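Local structure of alpha-1,3-glucanase (Paenibacillus glycanilyticus, 6K0P) at residues T37-K41 and P42-A46; K455-E458 and Y459-G463. The protein hydrolyses alpha-1,3-glucan as a family 87 glycoside hydrolase, with nigerose bound to its catalytic domain. The protein carries 1 engineered substitution. All coordinates share one frame; numbering follows the deposited sequence.

Contact 1. Residues T37-K41 and P42-A46; sequences TPNFK and PGDYA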
# COMPACT_ATOMS: atom_id res chain seq x y z
N THR A 37 -15.70 3.32 -18.11
CA THR A 37 -15.63 4.72 -17.72
C THR A 37 -15.26 4.82 -16.24
O THR A 37 -15.79 4.06 -15.43
CB THR A 37 -16.99 5.38 -17.96
OG1 THR A 37 -17.29 5.34 -19.36
CG2 THR A 37 -16.98 6.83 -17.46
N PRO A 38 -14.38 5.75 -15.87
CA PRO A 38 -13.94 5.82 -14.47
C PRO A 38 -15.02 6.29 -13.51
O PRO A 38 -15.89 7.09 -13.84
CB PRO A 38 -12.78 6.82 -14.52
CG PRO A 38 -12.27 6.74 -15.93
CD PRO A 38 -13.52 6.54 -16.76
N ASN A 39 -14.94 5.75 -12.29
CA ASN A 39 -15.68 6.28 -11.15
C ASN A 39 -14.84 6.04 -9.90
O ASN A 39 -13.76 5.43 -9.96
CB ASN A 39 -17.09 5.69 -11.06
CG ASN A 39 -17.09 4.19 -10.80
OD1 ASN A 39 -16.50 3.73 -9.83
ND2 ASN A 39 -17.74 3.43 -11.67
N PHE A 40 -15.34 6.51 -8.75
CA PHE A 40 -14.64 6.37 -7.48
C PHE A 40 -15.35 5.42 -6.53
O PHE A 40 -15.22 5.54 -5.31
CB PHE A 40 -14.46 7.74 -6.82
CG PHE A 40 -13.55 8.70 -7.57
CD1 PHE A 40 -12.28 8.32 -7.97
CD2 PHE A 40 -13.98 10.00 -7.83
CE1 PHE A 40 -11.45 9.22 -8.63
CE2 PHE A 40 -13.16 10.89 -8.51
CZ PHE A 40 -11.89 10.51 -8.90
N LYS A 41 -16.10 4.45 -7.06
CA LYS A 41 -16.98 3.62 -6.23
C LYS A 41 -16.25 2.37 -5.72
O LYS A 41 -15.79 1.55 -6.53
CB LYS A 41 -18.20 3.20 -7.03
CG LYS A 41 -19.10 4.36 -7.41
CD LYS A 41 -20.01 4.03 -8.60
CE LYS A 41 -21.01 2.97 -8.23
NZ LYS A 41 -22.14 2.87 -9.23
N PRO A 42 -16.16 2.16 -4.41
CA PRO A 42 -15.74 0.84 -3.92
C PRO A 42 -16.78 -0.19 -4.32
O PRO A 42 -17.96 0.12 -4.50
CB PRO A 42 -15.69 1.01 -2.39
CG PRO A 42 -15.73 2.48 -2.15
CD PRO A 42 -16.51 3.07 -3.30
N GLY A 43 -16.35 -1.44 -4.45
CA GLY A 43 -17.28 -2.48 -4.84
C GLY A 43 -17.66 -2.45 -6.31
O GLY A 43 -18.64 -3.07 -6.70
N ASP A 44 -16.89 -1.73 -7.13
CA ASP A 44 -17.18 -1.54 -8.54
C ASP A 44 -15.93 -1.86 -9.34
O ASP A 44 -14.82 -1.54 -8.91
CB ASP A 44 -17.57 -0.08 -8.75
CG ASP A 44 -18.02 0.21 -10.15
OD1 ASP A 44 -17.17 0.53 -11.01
OD2 ASP A 44 -19.24 0.12 -10.38
N TYR A 45 -16.10 -2.50 -10.51
CA TYR A 45 -14.92 -2.89 -11.29
C TYR A 45 -14.13 -1.71 -11.84
O TYR A 45 -12.94 -1.86 -12.12
CB TYR A 45 -15.30 -3.89 -12.40
CG TYR A 45 -15.76 -5.22 -11.84
CD1 TYR A 45 -14.87 -6.11 -11.25
CD2 TYR A 45 -17.11 -5.56 -11.87
CE1 TYR A 45 -15.31 -7.31 -10.71
CE2 TYR A 45 -17.56 -6.76 -11.34
CZ TYR A 45 -16.65 -7.63 -10.77
OH TYR A 45 -17.12 -8.81 -10.23
N ALA A 46 -14.76 -0.55 -12.04
CA ALA A 46 -13.99 0.64 -12.39
C ALA A 46 -13.42 1.30 -11.15
O ALA A 46 -12.22 1.58 -11.07
CB ALA A 46 -14.85 1.64 -13.17
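A type II beta turn from K41 to D44, with P42 and G43 at its corners, brings the N39 amide up to the D44 carboxylate in the loop between strands 34-35 and 55-57. N39 ND2 donates to D44 OD1 at 3.0 Å. The bond lies in the amide plane of N39 but meets the oxygen from above the carboxylate plane, and the two planes stand 71° apart. Each of the two side chains closes an Asx turn. N39 OD1 accepts from K41 N at 2.9 Å. D44 OD1 accepts from A46 N at 2.8 Å, on the anti side and from the face opposite N39 ND2. Bonds at both OD1 and ND2 fix the rotation of the N39 amide. With chi1 at -175°, D44 CG lies opposite the backbone N, and the carboxylate reaches back toward N39. With an alanine at N39, D44 OD1 would probably lose its side-chain donor and K41 N its acceptor. K41 NZ lies 4.2 Å from D44 OD2, too far for a salt bridge, but the charge may still favour an ionised D44. The methyl CB of A46 packs on T37 O at 3.4 Å. G47 N gives D44 OD1 a further bond, and G43 N bonds to E48.

Contact 2. Residues K455-E458 and Y459-G463; sequences KINE and YQNFG. With GLC (alpha-D-glucopyranose), chain C; SO4 (sulfate ion), chain I.
N457 OD1 takes two bonds from the residues that follow it. Y459 N donates to N457 OD1 at 2.9 Å from above the carbonyl plane. N461 ND2 donates to the same N457 OD1 at 3.0 Å and is nearly straight (169°), with the acceptor in its own amide plane. The two donors arrive from opposite faces of the N457 amide. N457 CG sits between its backbone N and carbonyl carbon (chi1 60°), which folds OD1 back over the turn. E458 lies alongside Y459: its CG stands 3.7 Å from the ring centroid, a CH-pi contact over one face, and its carboxylate plane is nearly parallel to the ring. I456 CG1 packs on N461 OD1 at 3.4 Å. A water accepts from I456 N and lies within bonding distance of N461 OD1 and Y459 O.

Further out, D445 OD1 accepts from both N457 ND2 and N461 ND2 and probably helps to orient the two amides. The Y459 hydroxyl bonds to P114 O. The Q460 side chain extends into a glycan pocket. Q460 OE1 accepts from glucose O6 at 2.5 Å, and Q460 NE2 donates to glucose O5 at 3.1 Å. E529 and Q495 also bond to this sugar. The turn leads into strand 460-462, which pairs antiparallel with strand 437-446 of the parallel beta-helix.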
# COMPACT_ATOMS: atom_id res chain seq x y z
N LYS A 455 -22.93 18.57 3.30
CA LYS A 455 -23.26 17.16 3.24
C LYS A 455 -23.58 16.76 1.81
O LYS A 455 -24.37 17.42 1.13
CB LYS A 455 -24.45 16.84 4.15
CG LYS A 455 -24.66 15.35 4.39
CD LYS A 455 -25.70 15.12 5.46
CE LYS A 455 -26.15 13.67 5.50
NZ LYS A 455 -25.10 12.77 6.04
N ILE A 456 -22.94 15.69 1.35
CA ILE A 456 -23.15 15.18 -0.00
C ILE A 456 -23.57 13.72 -0.04
O ILE A 456 -24.06 13.27 -1.08
CB ILE A 456 -21.93 15.42 -0.91
CG1 ILE A 456 -20.69 14.80 -0.29
CG2 ILE A 456 -21.72 16.90 -1.14
CD1 ILE A 456 -19.43 14.98 -1.13
N ASN A 457 -23.40 12.99 1.05
CA ASN A 457 -23.76 11.58 1.13
C ASN A 457 -23.75 11.18 2.61
O ASN A 457 -23.58 12.02 3.50
CB ASN A 457 -22.87 10.70 0.24
CG ASN A 457 -21.39 10.78 0.62
OD1 ASN A 457 -21.04 10.98 1.78
ND2 ASN A 457 -20.52 10.61 -0.37
N GLU A 458 -23.93 9.89 2.86
CA GLU A 458 -24.07 9.40 4.23
C GLU A 458 -22.74 9.29 4.96
O GLU A 458 -22.72 8.90 6.14
CB GLU A 458 -24.72 8.02 4.20
CG GLU A 458 -23.92 7.01 3.40
CD GLU A 458 -24.48 6.76 2.00
OE1 GLU A 458 -24.49 7.70 1.16
OE2 GLU A 458 -24.91 5.61 1.74
N TYR A 459 -21.63 9.63 4.32
CA TYR A 459 -20.32 9.41 4.91
C TYR A 459 -19.65 10.73 5.22
O TYR A 459 -20.06 11.81 4.78
CB TYR A 459 -19.42 8.67 3.92
CG TYR A 459 -19.94 7.36 3.40
CD1 TYR A 459 -19.82 6.21 4.16
CD2 TYR A 459 -20.50 7.26 2.13
CE1 TYR A 459 -20.26 4.98 3.68
CE2 TYR A 459 -20.95 6.05 1.64
CZ TYR A 459 -20.83 4.92 2.42
OH TYR A 459 -21.27 3.70 1.93
N GLN A 460 -18.57 10.63 6.00
CA GLN A 460 -17.56 11.68 5.97
C GLN A 460 -16.73 11.53 4.71
O GLN A 460 -16.63 10.44 4.14
CB GLN A 460 -16.70 11.63 7.23
CG GLN A 460 -17.44 12.15 8.47
CD GLN A 460 -16.63 11.97 9.73
OE1 GLN A 460 -15.44 12.28 9.76
NE2 GLN A 460 -17.26 11.45 10.78
N ASN A 461 -16.18 12.65 4.24
CA ASN A 461 -15.58 12.72 2.91
C ASN A 461 -14.16 13.22 3.05
O ASN A 461 -13.92 14.27 3.65
CB ASN A 461 -16.40 13.68 2.03
CG ASN A 461 -17.89 13.36 2.07
OD1 ASN A 461 -18.71 14.24 2.36
ND2 ASN A 461 -18.25 12.11 1.80
N PHE A 462 -13.21 12.47 2.50
CA PHE A 462 -11.80 12.66 2.81
C PHE A 462 -11.01 13.23 1.64
O PHE A 462 -11.15 12.77 0.51
CB PHE A 462 -11.21 11.37 3.38
CG PHE A 462 -11.75 11.09 4.73
CD1 PHE A 462 -11.18 11.67 5.84
CD2 PHE A 462 -12.94 10.38 4.87
CE1 PHE A 462 -11.73 11.50 7.10
CE2 PHE A 462 -13.50 10.19 6.12
CZ PHE A 462 -12.90 10.76 7.24
N GLY A 463 -10.20 14.25 1.93
CA GLY A 463 -9.32 14.85 0.95
C GLY A 463 -8.08 14.02 0.72
O GLY A 463 -7.83 13.01 1.39
C1 GLC C . -16.03 9.67 13.71
C2 GLC C . -15.32 8.46 14.24
C3 GLC C . -13.91 8.75 14.71
C4 GLC C . -13.20 9.49 13.61
C5 GLC C . -13.96 10.77 13.36
C6 GLC C . -13.31 11.55 12.25
O1 GLC C . -16.35 10.40 14.74
O2 GLC C . -16.07 7.85 15.27
O3 GLC C . -13.28 7.49 14.70
O4 GLC C . -11.85 9.79 13.98
O5 GLC C . -15.24 10.48 12.91
O6 GLC C . -14.04 12.67 11.85
S SO4 I . -25.06 21.90 3.15
O1 SO4 I . -25.25 20.49 3.54
O2 SO4 I . -26.35 22.59 3.12
O3 SO4 I . -24.18 22.56 4.11
O4 SO4 I . -24.47 21.96 1.81
O HOH W 1 -21.22 14.10 3.13

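Overall arrangement
Contact 1 comes first along the chain, in the N-terminal D1 region. Contact 2 follows much later, in the D2 region of the pectate-lyase-like clan, whose many parallel strand pairs fit a beta-helix. The two share no sheet. Contact 1 lies in the loop between strands 34-35 and 55-57, while contact 2 runs from a loop into strand 460-462. Their centres are about 17 Å apart, and their nearest atoms about 7 Å, without touching. Both lie on the same side of the chain's centre. Contact 1 belongs to the calcium-binding D1 side, whereas contact 2 supplies Q460 to a sugar pocket of D2. Each meets the other region: F40 rests on V488, and Y459 bonds to P114.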